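Local coordinates for protein putative S-adenosylmethionine-dependent methyltransferase (Bacteroides thetaiotaomicron, PDB 1WYZ) that probably acts as an S-adenosylmethionine-dependent methyltransferase of the RsmI-like family, built from two alpha/beta domains, at residues G142-E147 with K153-L158; F171-T174 with K180-E183; I125-A130 with C196-I201. One frame throughout, in Å; residues are numbered along the deposited sequence.

Contact 1 (G142-E147 with K153-L158)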
ATOM      1  N   GLY A 142      -6.217   1.890 -11.179  1.00 28.53           N
ATOM      2  CA  GLY A 142      -6.904   3.167 -11.035  1.00 30.31           C
ATOM      3  C   GLY A 142      -8.303   3.144 -11.632  1.00 32.79           C
ATOM      4  O   GLY A 142      -9.147   2.351 -11.200  1.00 32.78           O
ATOM      5  N   TYR A 143      -8.567   4.001 -12.619  1.00 35.11           N
ATOM      6  CA  TYR A 143      -9.890   4.027 -13.258  1.00 37.24           C
ATOM      7  C   TYR A 143      -9.838   3.252 -14.561  1.00 37.91           C
ATOM      8  O   TYR A 143      -8.827   3.286 -15.249  1.00 39.82           O
ATOM      9  CB  TYR A 143     -10.329   5.464 -13.536  1.00 33.06           C
ATOM     10  CG  TYR A 143     -10.662   6.239 -12.291  1.00 33.87           C
ATOM     11  CD1 TYR A 143     -11.945   6.198 -11.741  1.00 35.04           C
ATOM     12  CD2 TYR A 143      -9.690   6.989 -11.636  1.00 34.26           C
ATOM     13  CE1 TYR A 143     -12.249   6.886 -10.557  1.00 35.29           C
ATOM     14  CE2 TYR A 143      -9.981   7.681 -10.450  1.00 35.21           C
ATOM     15  CZ  TYR A 143     -11.259   7.623  -9.914  1.00 36.61           C
ATOM     16  OH  TYR A 143     -11.525   8.255  -8.717  1.00 34.07           O
ATOM     17  N   LEU A 144     -10.921   2.558 -14.896  1.00 35.71           N
ATOM     18  CA  LEU A 144     -10.990   1.770 -16.122  1.00 36.83           C
ATOM     19  C   LEU A 144     -11.656   2.553 -17.246  1.00 39.24           C
ATOM     20  O   LEU A 144     -12.302   3.570 -16.995  1.00 39.24           O
ATOM     21  CB  LEU A 144     -11.784   0.491 -15.868  1.00 37.08           C
ATOM     22  CG  LEU A 144     -11.341  -0.312 -14.650  1.00 36.47           C
ATOM     23  CD1 LEU A 144     -12.024  -1.680 -14.630  1.00 37.43           C
ATOM     24  CD2 LEU A 144      -9.829  -0.463 -14.705  1.00 36.34           C
ATOM     25  N   PRO A 145     -11.511   2.085 -18.500  1.00 38.37           N
ATOM     26  CA  PRO A 145     -12.105   2.747 -19.666  1.00 40.90           C
ATOM     27  C   PRO A 145     -13.593   3.066 -19.542  1.00 43.14           C
ATOM     28  O   PRO A 145     -14.429   2.191 -19.309  1.00 42.06           O
ATOM     29  CB  PRO A 145     -11.792   1.783 -20.801  1.00 54.08           C
ATOM     30  CG  PRO A 145     -10.421   1.324 -20.430  1.00 54.72           C
ATOM     31  CD  PRO A 145     -10.600   1.012 -18.934  1.00 53.24           C
ATOM     32  N   ILE A 146     -13.887   4.350 -19.720  1.00 54.90           N
ATOM     33  CA  ILE A 146     -15.224   4.935 -19.626  1.00 58.02           C
ATOM     34  C   ILE A 146     -16.275   4.359 -20.576  1.00 59.08           C
ATOM     35  O   ILE A 146     -17.362   3.973 -20.141  1.00 57.72           O
ATOM     36  CB  ILE A 146     -15.129   6.456 -19.856  1.00 89.06           C
ATOM     37  CG1 ILE A 146     -13.918   7.007 -19.087  1.00 89.84           C
ATOM     38  CG2 ILE A 146     -16.405   7.133 -19.381  1.00 91.90           C
ATOM     39  CD1 ILE A 146     -12.600   6.921 -19.838  1.00 68.46           C
ATOM     40  N   GLU A 147     -15.954   4.314 -21.867  1.00 59.78           N
ATOM     41  CA  GLU A 147     -16.881   3.802 -22.872  1.00 61.85           C
ATOM     42  C   GLU A 147     -17.064   2.297 -22.767  1.00 61.26           C
ATOM     43  O   GLU A 147     -16.095   1.555 -22.619  1.00 61.07           O
ATOM     44  CB  GLU A 147     -16.383   4.129 -24.281  1.00 90.08           C
ATOM     45  CG  GLU A 147     -15.097   3.410 -24.667  1.00 95.17           C
ATOM     46  CD  GLU A 147     -14.882   3.343 -26.169  1.00 96.50           C
ATOM     47  OE1 GLU A 147     -15.791   2.864 -26.881  1.00 95.64           O
ATOM     48  OE2 GLU A 147     -13.800   3.763 -26.633  1.00 98.25           O
ATOM     49  N   LYS A 153     -13.542  -5.040 -22.402  1.00 53.87           N
ATOM     50  CA  LYS A 153     -12.260  -5.557 -22.853  1.00 53.84           C
ATOM     51  C   LYS A 153     -11.316  -5.573 -21.667  1.00 52.38           C
ATOM     52  O   LYS A 153     -10.674  -6.581 -21.382  1.00 50.98           O
ATOM     53  CB  LYS A 153     -11.658  -4.674 -23.955  1.00 71.30           C
ATOM     54  CG  LYS A 153     -12.209  -4.912 -25.358  1.00 74.10           C
ATOM     55  CD  LYS A 153     -11.314  -4.271 -26.420  1.00 77.02           C
ATOM     56  CE  LYS A 153      -9.933  -4.926 -26.474  1.00 78.10           C
ATOM     57  NZ  LYS A 153      -9.973  -6.317 -27.008  1.00 80.63           N
ATOM     58  N   LYS A 154     -11.252  -4.442 -20.975  1.00 39.94           N
ATOM     59  CA  LYS A 154     -10.377  -4.291 -19.823  1.00 39.47           C
ATOM     60  C   LYS A 154     -10.675  -5.324 -18.736  1.00 37.53           C
ATOM     61  O   LYS A 154      -9.777  -6.062 -18.327  1.00 38.01           O
ATOM     62  CB  LYS A 154     -10.486  -2.863 -19.266  1.00 41.66           C
ATOM     63  CG  LYS A 154      -9.377  -2.462 -18.307  1.00 43.48           C
ATOM     64  CD  LYS A 154      -8.014  -2.676 -18.934  1.00 47.62           C
ATOM     65  CE  LYS A 154      -6.945  -1.941 -18.154  1.00 49.95           C
ATOM     66  NZ  LYS A 154      -7.005  -2.322 -16.722  1.00 54.44           N
ATOM     67  N   LEU A 155     -11.924  -5.385 -18.276  1.00 42.88           N
ATOM     68  CA  LEU A 155     -12.320  -6.350 -17.242  1.00 42.96           C
ATOM     69  C   LEU A 155     -11.928  -7.759 -17.667  1.00 44.01           C
ATOM     70  O   LEU A 155     -11.401  -8.539 -16.873  1.00 44.64           O
ATOM     71  CB  LEU A 155     -13.839  -6.307 -17.009  1.00 31.75           C
ATOM     72  CG  LEU A 155     -14.457  -5.008 -16.473  1.00 30.84           C
ATOM     73  CD1 LEU A 155     -15.971  -5.018 -16.664  1.00 25.49           C
ATOM     74  CD2 LEU A 155     -14.086  -4.848 -15.005  1.00 29.17           C
ATOM     75  N   LYS A 156     -12.180  -8.072 -18.932  1.00 38.95           N
ATOM     76  CA  LYS A 156     -11.881  -9.386 -19.486  1.00 39.94           C
ATOM     77  C   LYS A 156     -10.380  -9.705 -19.438  1.00 38.33           C
ATOM     78  O   LYS A 156      -9.992 -10.836 -19.142  1.00 35.56           O
ATOM     79  CB  LYS A 156     -12.389  -9.447 -20.928  1.00 74.36           C
ATOM     80  CG  LYS A 156     -12.826 -10.822 -21.389  1.00 80.25           C
ATOM     81  CD  LYS A 156     -14.125 -11.256 -20.723  1.00 85.23           C
ATOM     82  CE  LYS A 156     -14.586 -12.617 -21.255  1.00 87.30           C
ATOM     83  NZ  LYS A 156     -15.776 -13.139 -20.522  1.00 90.97           N
ATOM     84  N   THR A 157      -9.546  -8.701 -19.720  1.00 38.80           N
ATOM     85  CA  THR A 157      -8.094  -8.871 -19.722  1.00 36.20           C
ATOM     86  C   THR A 157      -7.568  -8.973 -18.303  1.00 34.80           C
ATOM     87  O   THR A 157      -6.699  -9.798 -18.013  1.00 33.41           O
ATOM     88  CB  THR A 157      -7.374  -7.692 -20.431  1.00 42.51           C
ATOM     89  OG1 THR A 157      -7.931  -7.496 -21.735  1.00 42.05           O
ATOM     90  CG2 THR A 157      -5.893  -7.993 -20.587  1.00 43.19           C
ATOM     91  N   LEU A 158      -8.081  -8.128 -17.417  1.00 33.46           N
ATOM     92  CA  LEU A 158      -7.656  -8.170 -16.022  1.00 32.77           C
ATOM     93  C   LEU A 158      -7.916  -9.579 -15.520  1.00 32.87           C
ATOM     94  O   LEU A 158      -7.022 -10.236 -14.971  1.00 32.18           O
ATOM     95  CB  LEU A 158      -8.461  -7.174 -15.188  1.00 41.61           C
ATOM     96  CG  LEU A 158      -7.839  -5.835 -14.791  1.00 41.97           C
ATOM     97  CD1 LEU A 158      -6.919  -5.300 -15.874  1.00 41.14           C
ATOM     98  CD2 LEU A 158      -8.967  -4.851 -14.518  1.00 41.26           C
TER
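Leu-144 and Pro-145 pack against Lys-154, Leu-155 and Leu-158 at the start of a beta-alpha-beta unit. The unit runs from strand 138-143 through helix 150-165 to strand 168-173. The chain leaves the first strand after Tyr-143, and the helix comes back beside Leu-144 and Pro-145. The contact is mostly apolar: methyl and methylene groups meet, and one lysine end lies against a methyl. Leu-144 sends its two branches to different partners. Leu-144 CD1 meets Leu-155 CD2 at 3.8 Å, and the two side chains cross at about a right angle. Leu-144 CD1 lies farther from Leu-158 CD2, at 4.4 Å. The other methyl, Leu-144 CD2, rests on the lysine chain, 4.1 Å from Lys-154 CG. The CG of Leu-144 stands beside its own backbone N and opposite the carbonyl carbon (chi1 -50°), which directs the fork at the helix. Lys-154 starts with CG opposite its backbone N (chi1 -165°) and then bends at chi2 and again at chi4. The bends bring the ammonium end beside one methyl, with Lys-154 NZ 3.9 Å from Leu-144 CD2. Farther out, Phe-171 of strand 168-173 touches Leu-144, Leu-155 and Leu-158 and closes the inner side of the cluster. On the Pro-145 side the proline ring lies across the root of the lysine chain, where Pro-145 CD sits 3.7 Å from Lys-154 CG.

Contact 2 (F171-T174 with K180-E183)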
ATOM      1  N   PHE A 171      -8.993  -1.936  -9.072  1.00 29.62           N
ATOM      2  CA  PHE A 171      -9.383  -0.729  -9.788  1.00 31.28           C
ATOM      3  C   PHE A 171     -10.461   0.031  -9.009  1.00 35.57           C
ATOM      4  O   PHE A 171     -11.212  -0.565  -8.229  1.00 37.31           O
ATOM      5  CB  PHE A 171      -9.854  -1.074 -11.210  1.00 28.37           C
ATOM      6  CG  PHE A 171     -10.925  -2.136 -11.277  1.00 27.03           C
ATOM      7  CD1 PHE A 171     -12.282  -1.791 -11.215  1.00 25.10           C
ATOM      8  CD2 PHE A 171     -10.584  -3.478 -11.443  1.00 26.62           C
ATOM      9  CE1 PHE A 171     -13.286  -2.762 -11.324  1.00 22.10           C
ATOM     10  CE2 PHE A 171     -11.589  -4.467 -11.556  1.00 28.40           C
ATOM     11  CZ  PHE A 171     -12.942  -4.096 -11.494  1.00 24.60           C
ATOM     12  N   ILE A 172     -10.525   1.345  -9.200  1.00 35.37           N
ATOM     13  CA  ILE A 172     -11.501   2.166  -8.495  1.00 39.49           C
ATOM     14  C   ILE A 172     -12.498   2.819  -9.443  1.00 43.10           C
ATOM     15  O   ILE A 172     -12.303   2.813 -10.667  1.00 43.26           O
ATOM     16  CB  ILE A 172     -10.813   3.267  -7.676  1.00 62.78           C
ATOM     17  CG1 ILE A 172     -10.091   4.237  -8.616  1.00 62.95           C
ATOM     18  CG2 ILE A 172      -9.833   2.641  -6.687  1.00 64.03           C
ATOM     19  CD1 ILE A 172      -9.629   5.541  -7.967  1.00 54.80           C
ATOM     20  N   GLU A 173     -13.561   3.377  -8.867  1.00 37.29           N
ATOM     21  CA  GLU A 173     -14.620   4.018  -9.644  1.00 41.06           C
ATOM     22  C   GLU A 173     -15.197   5.264  -8.997  1.00 42.76           C
ATOM     23  O   GLU A 173     -15.284   5.358  -7.772  1.00 42.72           O
ATOM     24  CB  GLU A 173     -15.759   3.031  -9.896  1.00 69.91           C
ATOM     25  CG  GLU A 173     -15.863   2.584 -11.344  1.00 72.99           C
ATOM     26  CD  GLU A 173     -16.249   3.713 -12.289  1.00 72.98           C
ATOM     27  OE1 GLU A 173     -15.692   4.829 -12.173  1.00 71.89           O
ATOM     28  OE2 GLU A 173     -17.108   3.475 -13.165  1.00 73.99           O
ATOM     29  N   THR A 174     -15.604   6.216  -9.833  1.00 52.44           N
ATOM     30  CA  THR A 174     -16.189   7.458  -9.340  1.00 55.74           C
ATOM     31  C   THR A 174     -17.499   7.123  -8.619  1.00 58.67           C
ATOM     32  O   THR A 174     -18.271   6.277  -9.074  1.00 56.22           O
ATOM     33  CB  THR A 174     -16.442   8.457 -10.501  1.00 80.43           C
ATOM     34  OG1 THR A 174     -16.749   9.747  -9.964  1.00 81.73           O
ATOM     35  CG2 THR A 174     -17.597   7.993 -11.369  1.00 80.17           C
ATOM     36  N   LYS A 180     -23.207   0.977 -11.747  1.00 47.86           N
ATOM     37  CA  LYS A 180     -23.095   0.620 -13.155  1.00 45.72           C
ATOM     38  C   LYS A 180     -21.891  -0.294 -13.368  1.00 42.57           C
ATOM     39  O   LYS A 180     -21.872  -1.108 -14.294  1.00 39.86           O
ATOM     40  CB  LYS A 180     -22.968   1.874 -14.028  1.00 66.90           C
ATOM     41  CG  LYS A 180     -22.985   1.584 -15.533  1.00 69.36           C
ATOM     42  CD  LYS A 180     -24.300   0.945 -15.970  1.00 69.90           C
ATOM     43  CE  LYS A 180     -24.312   0.657 -17.466  1.00 68.97           C
ATOM     44  NZ  LYS A 180     -23.316  -0.382 -17.846  1.00 70.97           N
HETATM   45  N   MSE A 181     -20.892  -0.158 -12.500  1.00 46.98           N
HETATM   46  CA  MSE A 181     -19.690  -0.982 -12.588  1.00 44.96           C
HETATM   47  C   MSE A 181     -19.988  -2.415 -12.147  1.00 42.88           C
HETATM   48  O   MSE A 181     -19.689  -3.352 -12.884  1.00 40.41           O
HETATM   49  CB  MSE A 181     -18.564  -0.394 -11.733  1.00 56.17           C
HETATM   50  CG  MSE A 181     -17.304  -1.265 -11.678  1.00 58.88           C
HETATM   51 SE   MSE A 181     -16.272  -1.345 -13.336  1.00 63.55          SE
HETATM   52  CE  MSE A 181     -17.089  -2.862 -14.192  1.00 59.81           C
ATOM     53  N   ILE A 182     -20.585  -2.596 -10.969  1.00 42.08           N
ATOM     54  CA  ILE A 182     -20.893  -3.948 -10.520  1.00 42.14           C
ATOM     55  C   ILE A 182     -21.712  -4.676 -11.584  1.00 40.64           C
ATOM     56  O   ILE A 182     -21.524  -5.873 -11.814  1.00 39.72           O
ATOM     57  CB  ILE A 182     -21.649  -3.969  -9.149  1.00 86.05           C
ATOM     58  CG1 ILE A 182     -22.909  -3.098  -9.211  1.00 90.07           C
ATOM     59  CG2 ILE A 182     -20.719  -3.513  -8.028  1.00 85.72           C
ATOM     60  CD1 ILE A 182     -24.127  -3.799  -9.773  1.00 65.41           C
ATOM     61  N   GLU A 183     -22.605  -3.948 -12.246  1.00 38.85           N
ATOM     62  CA  GLU A 183     -23.425  -4.531 -13.300  1.00 37.41           C
ATOM     63  C   GLU A 183     -22.485  -5.011 -14.389  1.00 34.56           C
ATOM     64  O   GLU A 183     -22.653  -6.104 -14.915  1.00 33.67           O
ATOM     65  CB  GLU A 183     -24.402  -3.495 -13.878  1.00 64.44           C
ATOM     66  CG  GLU A 183     -25.146  -3.956 -15.132  1.00 67.50           C
ATOM     67  CD  GLU A 183     -26.209  -5.013 -14.848  1.00 71.08           C
ATOM     68  OE1 GLU A 183     -26.069  -5.757 -13.846  1.00 69.50           O
ATOM     69  OE2 GLU A 183     -27.177  -5.109 -15.640  1.00 70.73           O
TER
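A Met-aromatic contact between Met-181 and Phe-171 joins helix 178-188 to strand 168-173. Met-181 is a selenomethionine, so selenium stands where sulfur would be. Its SE lies 5.1 Å from the centroid of the Phe-171 ring. The approach is oblique, 64° off the ring normal, and Phe-171 CE1 is the ring atom touched, 3.9 Å from Met-181 SE. Met-181 reaches the ring with CG opposite its backbone N (chi1 175°), after which the chain bends at chi2 and chi3. Phe-171 points toward the helix, and its CG stands between the backbone N and the carbonyl carbon (chi1 53°), which presents the CE1 corner of the ring to the selenium. Glu-173, two residues on, lays its stem across the base of Met-181, with Glu-173 CG 4.0 Å from Met-181 CB. Its carboxylate is held twice: OE1 accepts Thr-174 N at 2.7 Å from above the carboxylate plane, and OE2 forms a salt bridge with Arg-151. An alanine at Glu-173 is likely to leave Arg-151 without this mate and open a gap beside Met-181 CB. Around the contact, Arg-151 and Leu-155 of helix 150-165 touch Met-181 on one flank. Phe-230 of the neighbouring strand 228-233 also meets it.

Contact 3 (I125-A130 with C196-I201)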
ATOM      1  N   ILE A 125      -3.705  -1.324  -0.106  1.00 33.90           N
ATOM      2  CA  ILE A 125      -3.229  -2.464   0.699  1.00 35.46           C
ATOM      3  C   ILE A 125      -4.245  -2.919   1.749  1.00 33.65           C
ATOM      4  O   ILE A 125      -4.322  -4.105   2.060  1.00 33.27           O
ATOM      5  CB  ILE A 125      -1.882  -2.190   1.435  1.00 52.76           C
ATOM      6  CG1 ILE A 125      -2.130  -1.342   2.676  1.00 54.67           C
ATOM      7  CG2 ILE A 125      -0.890  -1.496   0.498  1.00 54.95           C
ATOM      8  CD1 ILE A 125      -1.003  -1.356   3.699  1.00 51.49           C
ATOM      9  N   LEU A 126      -5.010  -1.982   2.305  1.00 30.29           N
ATOM     10  CA  LEU A 126      -6.028  -2.331   3.288  1.00 27.97           C
ATOM     11  C   LEU A 126      -7.038  -3.273   2.626  1.00 28.53           C
ATOM     12  O   LEU A 126      -7.485  -4.254   3.239  1.00 27.11           O
ATOM     13  CB  LEU A 126      -6.727  -1.069   3.810  1.00 24.00           C
ATOM     14  CG  LEU A 126      -5.892  -0.268   4.823  1.00 26.46           C
ATOM     15  CD1 LEU A 126      -6.503   1.115   5.068  1.00 23.03           C
ATOM     16  CD2 LEU A 126      -5.781  -1.061   6.134  1.00 23.56           C
ATOM     17  N   SER A 127      -7.379  -2.982   1.369  1.00 24.20           N
ATOM     18  CA  SER A 127      -8.324  -3.811   0.608  1.00 26.40           C
ATOM     19  C   SER A 127      -7.770  -5.198   0.386  1.00 23.79           C
ATOM     20  O   SER A 127      -8.435  -6.188   0.663  1.00 24.35           O
ATOM     21  CB  SER A 127      -8.640  -3.187  -0.755  1.00 39.64           C
ATOM     22  OG  SER A 127      -9.599  -2.159  -0.614  1.00 48.46           O
ATOM     23  N   VAL A 128      -6.557  -5.270  -0.142  1.00 27.80           N
ATOM     24  CA  VAL A 128      -5.939  -6.563  -0.373  1.00 28.75           C
ATOM     25  C   VAL A 128      -6.037  -7.380   0.903  1.00 29.49           C
ATOM     26  O   VAL A 128      -6.397  -8.548   0.874  1.00 29.14           O
ATOM     27  CB  VAL A 128      -4.454  -6.416  -0.753  1.00 28.05           C
ATOM     28  CG1 VAL A 128      -3.771  -7.774  -0.731  1.00 27.15           C
ATOM     29  CG2 VAL A 128      -4.340  -5.789  -2.149  1.00 25.62           C
HETATM   30  N   MSE A 129      -5.731  -6.737   2.025  1.00 31.23           N
HETATM   31  CA  MSE A 129      -5.753  -7.391   3.319  1.00 32.40           C
HETATM   32  C   MSE A 129      -7.100  -7.977   3.701  1.00 32.11           C
HETATM   33  O   MSE A 129      -7.191  -9.147   4.088  1.00 31.80           O
HETATM   34  CB  MSE A 129      -5.296  -6.411   4.406  1.00 32.04           C
HETATM   35  CG  MSE A 129      -3.806  -6.059   4.384  1.00 34.71           C
HETATM   36 SE   MSE A 129      -3.368  -4.565   5.557  1.00 50.54          SE
HETATM   37  CE  MSE A 129      -4.091  -5.283   7.214  1.00 36.66           C
ATOM     38  N   ALA A 130      -8.148  -7.172   3.580  1.00 30.84           N
ATOM     39  CA  ALA A 130      -9.471  -7.618   3.968  1.00 31.12           C
ATOM     40  C   ALA A 130     -10.168  -8.502   2.967  1.00 31.87           C
ATOM     41  O   ALA A 130     -11.199  -9.098   3.294  1.00 32.20           O
ATOM     42  CB  ALA A 130     -10.353  -6.418   4.291  1.00 59.10           C
ATOM     43  N   CYS A 196     -14.253  -8.669  -4.761  1.00 33.35           N
ATOM     44  CA  CYS A 196     -14.324  -8.075  -3.433  1.00 32.31           C
ATOM     45  C   CYS A 196     -14.707  -6.600  -3.553  1.00 34.97           C
ATOM     46  O   CYS A 196     -14.052  -5.836  -4.265  1.00 35.79           O
ATOM     47  CB  CYS A 196     -12.975  -8.188  -2.717  1.00 32.92           C
ATOM     48  SG  CYS A 196     -12.882  -7.295  -1.111  1.00 32.73           S
ATOM     49  N   ILE A 197     -15.768  -6.204  -2.862  1.00 34.05           N
ATOM     50  CA  ILE A 197     -16.202  -4.823  -2.879  1.00 34.94           C
ATOM     51  C   ILE A 197     -15.748  -4.218  -1.569  1.00 35.89           C
ATOM     52  O   ILE A 197     -16.019  -4.771  -0.508  1.00 39.12           O
ATOM     53  CB  ILE A 197     -17.738  -4.722  -2.989  1.00 41.19           C
ATOM     54  CG1 ILE A 197     -18.180  -5.104  -4.406  1.00 40.38           C
ATOM     55  CG2 ILE A 197     -18.201  -3.315  -2.611  1.00 40.54           C
ATOM     56  CD1 ILE A 197     -19.676  -5.362  -4.565  1.00 49.32           C
ATOM     57  N   ALA A 198     -15.049  -3.093  -1.632  1.00 34.52           N
ATOM     58  CA  ALA A 198     -14.571  -2.439  -0.417  1.00 34.59           C
ATOM     59  C   ALA A 198     -14.958  -0.960  -0.412  1.00 36.34           C
ATOM     60  O   ALA A 198     -14.302  -0.130  -1.053  1.00 36.60           O
ATOM     61  CB  ALA A 198     -13.069  -2.592  -0.307  1.00 31.16           C
ATOM     62  N   ALA A 199     -16.024  -0.641   0.319  1.00 40.12           N
ATOM     63  CA  ALA A 199     -16.537   0.720   0.415  1.00 40.82           C
ATOM     64  C   ALA A 199     -16.322   1.341   1.806  1.00 41.77           C
ATOM     65  O   ALA A 199     -16.387   0.650   2.819  1.00 43.01           O
ATOM     66  CB  ALA A 199     -18.013   0.712   0.065  1.00 49.62           C
ATOM     67  N   ASN A 200     -16.081   2.649   1.841  1.00 44.14           N
ATOM     68  CA  ASN A 200     -15.840   3.376   3.086  1.00 43.54           C
ATOM     69  C   ASN A 200     -14.777   2.753   3.961  1.00 44.02           C
ATOM     70  O   ASN A 200     -14.976   2.601   5.165  1.00 43.77           O
ATOM     71  CB  ASN A 200     -17.111   3.503   3.911  1.00 51.77           C
ATOM     72  CG  ASN A 200     -18.041   4.555   3.374  1.00 55.60           C
ATOM     73  OD1 ASN A 200     -17.609   5.647   2.989  1.00 54.72           O
ATOM     74  ND2 ASN A 200     -19.333   4.248   3.358  1.00 57.76           N
ATOM     75  N   ILE A 201     -13.644   2.404   3.364  1.00 33.47           N
ATOM     76  CA  ILE A 201     -12.553   1.793   4.113  1.00 31.55           C
ATOM     77  C   ILE A 201     -12.077   2.766   5.201  1.00 31.87           C
ATOM     78  O   ILE A 201     -11.809   3.944   4.932  1.00 28.94           O
ATOM     79  CB  ILE A 201     -11.383   1.403   3.149  1.00 29.34           C
ATOM     80  CG1 ILE A 201     -11.920   0.486   2.042  1.00 24.83           C
ATOM     81  CG2 ILE A 201     -10.274   0.699   3.916  1.00 24.73           C
ATOM     82  CD1 ILE A 201     -10.995   0.319   0.838  1.00 46.80           C
TER
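Ser-127 meets both Ala-198 and Ile-201 with its hydroxyl oxygen. Ser-127 OG lies 3.2 Å from CD1 of Ile-201, a close approach. It also lies 3.5 Å from CB of Ala-198, so the oxygen sits against two methyl groups. Beside it, Leu-126 packs on the other branch of Ile-201. Leu-126 CB is 4.0 Å from Ile-201 CG2, and Leu-126 CD1 reaches the same methyl. Ile-201 thus divides its branches between two successive helix residues. With CG1 beside the backbone N (chi1 -56°) and CG2 anti to it, the two branches part, so CD1 reaches the serine and CG2 the leucine.

The polar need of the serine is met within the helix. Ser-127 OG bonds to the backbone O of Ser-123, one turn earlier, and this should fix the rotation of the hydroxyl. Ala-198 is held in its strand by backbone hydrogen bonding to Ile-229 of strand 228-233. Ile-201 comes just past the strand end. Leu-126 has a further neighbour in Pro-117 of the second subunit, which also packs on Ala-130, so this helix takes part in the dimer interface.

The contact lays helix 123-131 against one face of the mixed sheet. The sheet's strand order, 1-2-5-3-4, matches the second domain of the tetrapyrrole methylase fold, consistent with the RsmI-like family.

How the contacts relate
The chain first builds the parallel sheet, strands 5-8 to 115-117, and then enters helix 123-131, where contact 3 opens. Strand 138-143 follows, and contact 1 closes a short loop between its end and helix 150-165. Contact 2 closes the next one, from strand 168-173 to helix 178-188. These two are in series. Contact 3 closes last, at 196-201, and spans both; none cross. Contacts 1 and 2 touch, for example through Leu-155 CD1 and Met-181 CE, 3.5 Å apart. Contact 2 meets contact 3 through Ile-182 and Ile-197. Contacts 1 and 3 stay about 11 Å apart at their nearest atoms. All three reach the mixed sheet.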